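Local coordinates for protein ebony (PDB 6DYM) that serves as the C-terminal, atypical condensation domain of an insect nonribosomal peptide synthetase and probably forms the amide (peptide-type) bond between beta-alanine and an amine such as dopamine, at residues Asn49-Val54 / Asn83-Asp88; Ala76-Ala81 / Leu120-Met125. One frame throughout, in Å; residues are numbered along the deposited sequence.

Interaction 1. Residues Asn49-Val54 / Asn83-Asp88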
ATOM      1  N   ASN A  49       7.318  10.561   7.093  1.00 37.37           N
ATOM      2  CA  ASN A  49       7.491  11.532   8.169  1.00 33.76           C
ATOM      3  C   ASN A  49       6.476  12.662   8.056  1.00 36.56           C
ATOM      4  O   ASN A  49       5.970  13.158   9.070  1.00 41.04           O
ATOM      5  CB  ASN A  49       8.917  12.081   8.155  1.00 34.25           C
ATOM      6  CG  ASN A  49       9.925  11.110   8.751  1.00 39.31           C
ATOM      7  OD1 ASN A  49       9.667  10.477   9.775  1.00 37.29           O
ATOM      8  ND2 ASN A  49      11.085  10.998   8.113  1.00 39.02           N
ATOM      9  N   ASP A  50       6.146  13.066   6.827  1.00 36.71           N
ATOM     10  CA  ASP A  50       5.191  14.152   6.634  1.00 38.25           C
ATOM     11  C   ASP A  50       3.788  13.776   7.097  1.00 43.76           C
ATOM     12  O   ASP A  50       3.026  14.650   7.526  1.00 44.33           O
ATOM     13  CB  ASP A  50       5.162  14.570   5.165  1.00 47.01           C
ATOM     14  CG  ASP A  50       6.244  15.573   4.825  1.00 56.77           C
ATOM     15  OD1 ASP A  50       7.000  15.962   5.741  1.00 55.33           O
ATOM     16  OD2 ASP A  50       6.336  15.972   3.643  1.00 59.29           O
ATOM     17  N   ILE A  51       3.422  12.497   7.012  1.00 32.15           N
ATOM     18  CA  ILE A  51       2.074  12.052   7.352  1.00 35.17           C
ATOM     19  C   ILE A  51       2.015  11.321   8.680  1.00 36.16           C
ATOM     20  O   ILE A  51       0.924  10.895   9.087  1.00 34.71           O
ATOM     21  CB  ILE A  51       1.478  11.169   6.237  1.00 33.52           C
ATOM     22  CG1 ILE A  51       2.245   9.847   6.133  1.00 35.26           C
ATOM     23  CG2 ILE A  51       1.504  11.897   4.912  1.00 34.47           C
ATOM     24  CD1 ILE A  51       1.582   8.815   5.230  1.00 32.09           C
ATOM     25  N   TRP A  52       3.141  11.179   9.385  1.00 31.64           N
ATOM     26  CA  TRP A  52       3.212  10.209  10.475  1.00 30.74           C
ATOM     27  C   TRP A  52       2.181  10.494  11.565  1.00 35.70           C
ATOM     28  O   TRP A  52       1.489   9.581  12.030  1.00 34.64           O
ATOM     29  CB  TRP A  52       4.614  10.172  11.078  1.00 32.91           C
ATOM     30  CG  TRP A  52       4.666   9.186  12.190  1.00 33.74           C
ATOM     31  CD1 TRP A  52       4.752   9.453  13.524  1.00 35.64           C
ATOM     32  CD2 TRP A  52       4.575   7.763  12.069  1.00 32.49           C
ATOM     33  NE1 TRP A  52       4.740   8.280  14.242  1.00 35.30           N
ATOM     34  CE2 TRP A  52       4.631   7.229  13.369  1.00 32.95           C
ATOM     35  CE3 TRP A  52       4.464   6.890  10.983  1.00 35.21           C
ATOM     36  CZ2 TRP A  52       4.580   5.860  13.614  1.00 38.87           C
ATOM     37  CZ3 TRP A  52       4.410   5.529  11.228  1.00 37.36           C
ATOM     38  CH2 TRP A  52       4.473   5.028  12.531  1.00 37.77           C
ATOM     39  N   ASN A  53       2.072  11.752  11.999  1.00 36.69           N
ATOM     40  CA  ASN A  53       1.175  12.062  13.109  1.00 35.56           C
ATOM     41  C   ASN A  53      -0.277  11.792  12.731  1.00 29.46           C
ATOM     42  O   ASN A  53      -1.016  11.149  13.485  1.00 32.25           O
ATOM     43  CB  ASN A  53       1.369  13.513  13.556  1.00 40.61           C
ATOM     44  CG  ASN A  53       2.714  13.740  14.230  1.00 43.74           C
ATOM     45  OD1 ASN A  53       3.571  14.451  13.706  1.00 53.11           O
ATOM     46  ND2 ASN A  53       2.902  13.140  15.398  1.00 38.56           N
ATOM     47  N   VAL A  54      -0.698  12.261  11.554  1.00 27.00           N
ATOM     48  CA  VAL A  54      -2.054  11.993  11.077  1.00 35.00           C
ATOM     49  C   VAL A  54      -2.285  10.494  10.920  1.00 32.29           C
ATOM     50  O   VAL A  54      -3.361   9.977  11.247  1.00 28.40           O
ATOM     51  CB  VAL A  54      -2.304  12.742   9.755  1.00 30.57           C
ATOM     52  CG1 VAL A  54      -3.703  12.447   9.229  1.00 35.11           C
ATOM     53  CG2 VAL A  54      -2.088  14.229   9.950  1.00 42.15           C
ATOM     54  N   ASN A  83     -10.558  10.781   3.087  1.00 31.34           N
ATOM     55  CA  ASN A  83     -10.103  11.598   4.211  1.00 30.66           C
ATOM     56  C   ASN A  83      -8.597  11.413   4.402  1.00 29.80           C
ATOM     57  O   ASN A  83      -8.110  11.193   5.510  1.00 33.84           O
ATOM     58  CB  ASN A  83     -10.874  11.250   5.484  1.00 28.67           C
ATOM     59  CG  ASN A  83     -10.719  12.302   6.569  1.00 36.92           C
ATOM     60  OD1 ASN A  83     -10.564  13.484   6.278  1.00 31.35           O
ATOM     61  ND2 ASN A  83     -10.755  11.871   7.826  1.00 40.90           N
ATOM     62  N   GLU A  84      -7.844  11.495   3.309  1.00 29.58           N
ATOM     63  CA  GLU A  84      -6.404  11.295   3.212  1.00 33.56           C
ATOM     64  C   GLU A  84      -5.666  12.625   3.264  1.00 36.88           C
ATOM     65  O   GLU A  84      -6.111  13.605   2.657  1.00 45.19           O
ATOM     66  CB  GLU A  84      -6.045  10.575   1.912  1.00 40.58           C
ATOM     67  CG  GLU A  84      -6.124   9.073   2.035  1.00 36.17           C
ATOM     68  CD  GLU A  84      -5.541   8.329   0.847  1.00 44.08           C
ATOM     69  OE1 GLU A  84      -4.981   8.969  -0.064  1.00 46.36           O
ATOM     70  OE2 GLU A  84      -5.651   7.087   0.830  1.00 42.02           O
ATOM     71  N   PRO A  85      -4.544  12.676   3.979  1.00 39.47           N
ATOM     72  CA  PRO A  85      -3.789  13.932   4.075  1.00 48.33           C
ATOM     73  C   PRO A  85      -3.276  14.376   2.715  1.00 49.84           C
ATOM     74  O   PRO A  85      -3.042  13.565   1.816  1.00 46.24           O
ATOM     75  CB  PRO A  85      -2.635  13.585   5.025  1.00 42.67           C
ATOM     76  CG  PRO A  85      -2.546  12.086   5.002  1.00 34.60           C
ATOM     77  CD  PRO A  85      -3.951  11.611   4.805  1.00 35.48           C
ATOM     78  N   GLU A  86      -3.109  15.689   2.572  1.00 58.12           N
ATOM     79  CA  GLU A  86      -2.633  16.296   1.332  1.00 67.68           C
ATOM     80  C   GLU A  86      -1.132  16.532   1.468  1.00 62.52           C
ATOM     81  O   GLU A  86      -0.698  17.523   2.060  1.00 69.58           O
ATOM     82  CB  GLU A  86      -3.377  17.597   1.044  1.00 66.15           C
ATOM     83  CG  GLU A  86      -4.916  17.519   0.963  1.00 73.16           C
ATOM     84  CD  GLU A  86      -5.467  16.634  -0.161  1.00 77.97           C
ATOM     85  OE1 GLU A  86      -6.535  16.991  -0.705  1.00 75.83           O
ATOM     86  OE2 GLU A  86      -4.876  15.581  -0.488  1.00 80.21           O
ATOM     87  N   VAL A  87      -0.337  15.616   0.920  1.00 55.54           N
ATOM     88  CA  VAL A  87       1.115  15.737   0.920  1.00 54.92           C
ATOM     89  C   VAL A  87       1.570  16.101  -0.488  1.00 64.50           C
ATOM     90  O   VAL A  87       1.016  15.615  -1.481  1.00 65.99           O
ATOM     91  CB  VAL A  87       1.795  14.447   1.430  1.00 58.99           C
ATOM     92  CG1 VAL A  87       1.949  13.411   0.325  1.00 55.49           C
ATOM     93  CG2 VAL A  87       3.150  14.765   2.056  1.00 60.32           C
ATOM     94  N   ASP A  88       2.549  16.996  -0.571  1.00 57.85           N
ATOM     95  CA  ASP A  88       3.164  17.357  -1.839  1.00 64.15           C
ATOM     96  C   ASP A  88       4.530  16.693  -1.916  1.00 59.44           C
ATOM     97  O   ASP A  88       5.329  16.791  -0.977  1.00 61.19           O
ATOM     98  CB  ASP A  88       3.283  18.874  -1.995  1.00 68.83           C
ATOM     99  CG  ASP A  88       4.268  19.486  -1.023  1.00 72.67           C
ATOM    100  OD1 ASP A  88       3.924  19.618   0.170  1.00 76.70           O
ATOM    101  OD2 ASP A  88       5.392  19.825  -1.455  1.00 75.60           O
TER
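Pro-85 and Val-87 lie against Ile-51 on one side of a helix. The contact is apolar and has no hydrogen bond between the two segments. Pro-85 buries the largest area of the contact, 59 Å². Its CG meets the Ile-51 CG2 methyl at 4.1 Å, and the two side chains cross obliquely. The same Pro-85 CG also lies 4.4 Å from Val-54 CG1, about one turn further along the helix. Ile-51 CG2 sits beside the backbone N, anti to the carbonyl carbon. From there it reaches both Pro-85 and Val-87, with Val-87 CB at 4.3 Å. In the acetyltransferase-like (GNAT) fold that this domain resembles, the contact joins helix 41-58 to the loop between strand 71-80 and helix 93-111. The CG2 methyl of Val-87 reaches Asp-50. This CG2 is anti to its own backbone N and touches Asp-50 CB at 3.7 Å. The side chains of Asp-50 and Val-87 cross at about a right angle. Asp-50 OD2 lies 3.8 Å from the same Val-87 CG2, so the carboxylate passes at the margin of the apolar patch. Ile-51, Val-54 and Pro-85 all also rest on Phe-79 of strand 71-80.

Interaction 2. Residues Ala76-Ala81 / Leu120-Met125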
ATOM      1  N   ALA A  76       0.828  -2.408   8.091  1.00 22.02           N
ATOM      2  CA  ALA A  76      -0.251  -2.096   7.158  1.00 26.13           C
ATOM      3  C   ALA A  76      -0.721  -0.678   7.448  1.00 26.92           C
ATOM      4  O   ALA A  76      -1.261  -0.410   8.528  1.00 25.84           O
ATOM      5  CB  ALA A  76      -1.403  -3.091   7.290  1.00 19.24           C
ATOM      6  N   LEU A  77      -0.512   0.225   6.495  1.00 22.15           N
ATOM      7  CA  LEU A  77      -0.884   1.629   6.637  1.00 24.51           C
ATOM      8  C   LEU A  77      -2.157   1.886   5.838  1.00 27.13           C
ATOM      9  O   LEU A  77      -2.203   1.613   4.635  1.00 24.62           O
ATOM     10  CB  LEU A  77       0.250   2.538   6.160  1.00 22.38           C
ATOM     11  CG  LEU A  77       1.632   2.197   6.725  1.00 29.92           C
ATOM     12  CD1 LEU A  77       2.659   3.240   6.313  1.00 29.19           C
ATOM     13  CD2 LEU A  77       1.573   2.068   8.244  1.00 22.12           C
ATOM     14  N   ASN A  78      -3.186   2.400   6.511  1.00 21.68           N
ATOM     15  CA  ASN A  78      -4.503   2.575   5.923  1.00 18.87           C
ATOM     16  C   ASN A  78      -5.029   3.967   6.217  1.00 24.21           C
ATOM     17  O   ASN A  78      -4.733   4.553   7.262  1.00 21.82           O
ATOM     18  CB  ASN A  78      -5.492   1.545   6.461  1.00 21.74           C
ATOM     19  CG  ASN A  78      -4.978   0.141   6.330  1.00 25.24           C
ATOM     20  OD1 ASN A  78      -4.653  -0.298   5.233  1.00 27.08           O
ATOM     21  ND2 ASN A  78      -4.879  -0.573   7.451  1.00 23.01           N
ATOM     22  N   PHE A  79      -5.833   4.475   5.283  1.00 24.94           N
ATOM     23  CA  PHE A  79      -6.571   5.718   5.437  1.00 26.19           C
ATOM     24  C   PHE A  79      -7.995   5.516   4.942  1.00 23.64           C
ATOM     25  O   PHE A  79      -8.272   4.638   4.120  1.00 24.07           O
ATOM     26  CB  PHE A  79      -5.953   6.869   4.637  1.00 22.71           C
ATOM     27  CG  PHE A  79      -4.813   7.559   5.319  1.00 29.29           C
ATOM     28  CD1 PHE A  79      -5.006   8.230   6.514  1.00 29.19           C
ATOM     29  CD2 PHE A  79      -3.557   7.576   4.740  1.00 27.17           C
ATOM     30  CE1 PHE A  79      -3.961   8.879   7.129  1.00 29.99           C
ATOM     31  CE2 PHE A  79      -2.506   8.224   5.351  1.00 28.78           C
ATOM     32  CZ  PHE A  79      -2.709   8.878   6.544  1.00 31.35           C
ATOM     33  N   ASP A  80      -8.899   6.336   5.456  1.00 24.18           N
ATOM     34  CA  ASP A  80     -10.163   6.561   4.775  1.00 24.61           C
ATOM     35  C   ASP A  80      -9.868   7.175   3.413  1.00 23.05           C
ATOM     36  O   ASP A  80      -9.259   8.246   3.330  1.00 22.82           O
ATOM     37  CB  ASP A  80     -11.049   7.482   5.616  1.00 27.37           C
ATOM     38  CG  ASP A  80     -12.448   7.663   5.035  1.00 28.75           C
ATOM     39  OD1 ASP A  80     -12.631   7.545   3.805  1.00 25.82           O
ATOM     40  OD2 ASP A  80     -13.376   7.936   5.821  1.00 25.68           O
ATOM     41  N   ALA A  81     -10.280   6.488   2.344  1.00 22.19           N
ATOM     42  CA  ALA A  81      -9.952   6.954   1.000  1.00 27.99           C
ATOM     43  C   ALA A  81     -10.444   8.376   0.752  1.00 27.51           C
ATOM     44  O   ALA A  81      -9.856   9.102  -0.057  1.00 27.75           O
ATOM     45  CB  ALA A  81     -10.537   6.005  -0.043  1.00 23.39           C
ATOM     46  N   LEU A 120     -12.132   2.023   2.993  1.00 23.32           N
ATOM     47  CA  LEU A 120     -10.852   1.852   3.666  1.00 25.35           C
ATOM     48  C   LEU A 120      -9.771   1.634   2.614  1.00 20.99           C
ATOM     49  O   LEU A 120      -9.776   0.619   1.909  1.00 22.78           O
ATOM     50  CB  LEU A 120     -10.896   0.681   4.647  1.00 21.14           C
ATOM     51  CG  LEU A 120      -9.607   0.546   5.454  1.00 25.47           C
ATOM     52  CD1 LEU A 120      -9.420   1.763   6.363  1.00 23.19           C
ATOM     53  CD2 LEU A 120      -9.588  -0.748   6.259  1.00 24.88           C
ATOM     54  N   HIS A 121      -8.844   2.581   2.516  1.00 20.67           N
ATOM     55  CA  HIS A 121      -7.788   2.548   1.510  1.00 18.14           C
ATOM     56  C   HIS A 121      -6.560   1.887   2.121  1.00 22.03           C
ATOM     57  O   HIS A 121      -5.921   2.456   3.011  1.00 23.88           O
ATOM     58  CB  HIS A 121      -7.459   3.953   1.012  1.00 21.07           C
ATOM     59  CG  HIS A 121      -6.452   3.977  -0.097  1.00 33.34           C
ATOM     60  ND1 HIS A 121      -5.674   5.082  -0.375  1.00 30.07           N
ATOM     61  CD2 HIS A 121      -6.089   3.027  -0.993  1.00 30.36           C
ATOM     62  CE1 HIS A 121      -4.881   4.813  -1.398  1.00 36.81           C
ATOM     63  NE2 HIS A 121      -5.113   3.574  -1.792  1.00 36.64           N
ATOM     64  N   SER A 122      -6.246   0.681   1.657  1.00 22.87           N
ATOM     65  CA  SER A 122      -4.998   0.012   2.019  1.00 25.67           C
ATOM     66  C   SER A 122      -3.914   0.582   1.120  1.00 29.63           C
ATOM     67  O   SER A 122      -3.796   0.201  -0.046  1.00 34.81           O
ATOM     68  CB  SER A 122      -5.119  -1.499   1.857  1.00 29.60           C
ATOM     69  OG  SER A 122      -3.893  -2.138   2.179  1.00 37.78           O
ATOM     70  N   PHE A 123      -3.127   1.519   1.639  1.00 29.96           N
ATOM     71  CA  PHE A 123      -2.239   2.249   0.751  1.00 41.33           C
ATOM     72  C   PHE A 123      -0.779   1.835   0.861  1.00 37.20           C
ATOM     73  O   PHE A 123      -0.041   2.008  -0.113  1.00 31.31           O
ATOM     74  CB  PHE A 123      -2.413   3.765   0.952  1.00 42.74           C
ATOM     75  CG  PHE A 123      -1.623   4.348   2.087  1.00 36.12           C
ATOM     76  CD1 PHE A 123      -0.390   4.937   1.860  1.00 39.06           C
ATOM     77  CD2 PHE A 123      -2.142   4.371   3.365  1.00 37.92           C
ATOM     78  CE1 PHE A 123       0.337   5.495   2.895  1.00 38.21           C
ATOM     79  CE2 PHE A 123      -1.422   4.935   4.409  1.00 41.98           C
ATOM     80  CZ  PHE A 123      -0.180   5.494   4.171  1.00 38.56           C
ATOM     81  N   MET A 124      -0.349   1.257   1.983  1.00 31.34           N
ATOM     82  CA  MET A 124       0.975   0.653   2.068  1.00 31.94           C
ATOM     83  C   MET A 124       0.914  -0.614   2.907  1.00 32.21           C
ATOM     84  O   MET A 124       0.219  -0.667   3.927  1.00 32.56           O
ATOM     85  CB  MET A 124       2.026   1.609   2.661  1.00 34.15           C
ATOM     86  CG  MET A 124       2.287   2.851   1.825  1.00 49.92           C
ATOM     87  SD  MET A 124       3.836   3.694   2.208  1.00 61.70           S
ATOM     88  CE  MET A 124       3.723   5.118   1.127  1.00 46.99           C
ATOM     89  N   MET A 125       1.640  -1.633   2.454  1.00 30.80           N
ATOM     90  CA  MET A 125       1.851  -2.869   3.196  1.00 28.74           C
ATOM     91  C   MET A 125       3.300  -3.277   2.991  1.00 40.12           C
ATOM     92  O   MET A 125       3.797  -3.239   1.861  1.00 43.26           O
ATOM     93  CB  MET A 125       0.909  -3.979   2.715  1.00 36.66           C
ATOM     94  CG  MET A 125       0.420  -4.910   3.807  1.00 41.77           C
ATOM     95  SD  MET A 125      -0.837  -6.076   3.225  1.00 46.46           S
ATOM     96  CE  MET A 125      -2.323  -5.438   3.994  1.00 32.03           C
TER
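Phe-123 lays its ring beside Leu-77 and Phe-79 of the neighbouring antiparallel strand. CG of Phe-123 stands between its backbone N and carbonyl carbon (chi1 84°). Its CE2 touches Leu-77 CB at 3.4 Å. The same CE2 lies 3.4 Å from Phe-79 CD2. The ring planes differ by only 22°, but the centroids are 5.2 Å apart and the rings meet mainly at CE2 of Phe-123 and the CD2-CE2 side of Phe-79. An alanine in place of Phe-123 would probably open a gap beside Leu-77 CB and leave the Phe-79 ring freer to turn. Met-124 sets its CB 4.0 Å from Leu-77 CB. Leu-77 CD1 also lies 4.0 Å from Met-124 CB, so the isobutyl group leans on the base of the methionine. Ala-81 CB packs on His-121 CB. On the other side of the sheet, Asn-78 OD1 lies 3.6 Å from Ser-122 CB, while Asn-78 ND2 is hydrogen-bonded to Leu-60 O. Phe-79 and His-121 exchange a pair of backbone hydrogen bonds. Leu-77 O accepts two. The bond from Phe-123 N is 3.1 Å and less straight (150° at the hydrogen) than the 3.3 Å bond from Met-124 N. Leu-77 thus faces two residues, a classic beta bulge. A bulge in this fourth strand, whose next neighbour 158-163 runs parallel to it, is a hallmark of the GNAT fold, where it commonly lies by the acyl-donor site.

Interactions 1 and 2 have centres about 12 Å apart and are in direct contact. Phe-79 of interaction 2 is the main bridge. Its CZ lies 3.5 Å from Pro-85 CD, and its CB lies 3.4 Å from Glu-84 CG. Ile-51 CD1 comes to 3.9 Å from Phe-123 CZ. Leu-55, also on helix 41-58, touches both Phe-79 and Phe-123, so the helix of interaction 1 packs on the aromatic pair of interaction 2. A polar link also joins them. Glu-84 OE2 probably bonds to His-121 ND1, although the modelled 2.3 Å is too short to trust. By comparison with GNAT relatives, the strand bearing His-121 probably borders the substrate cleft.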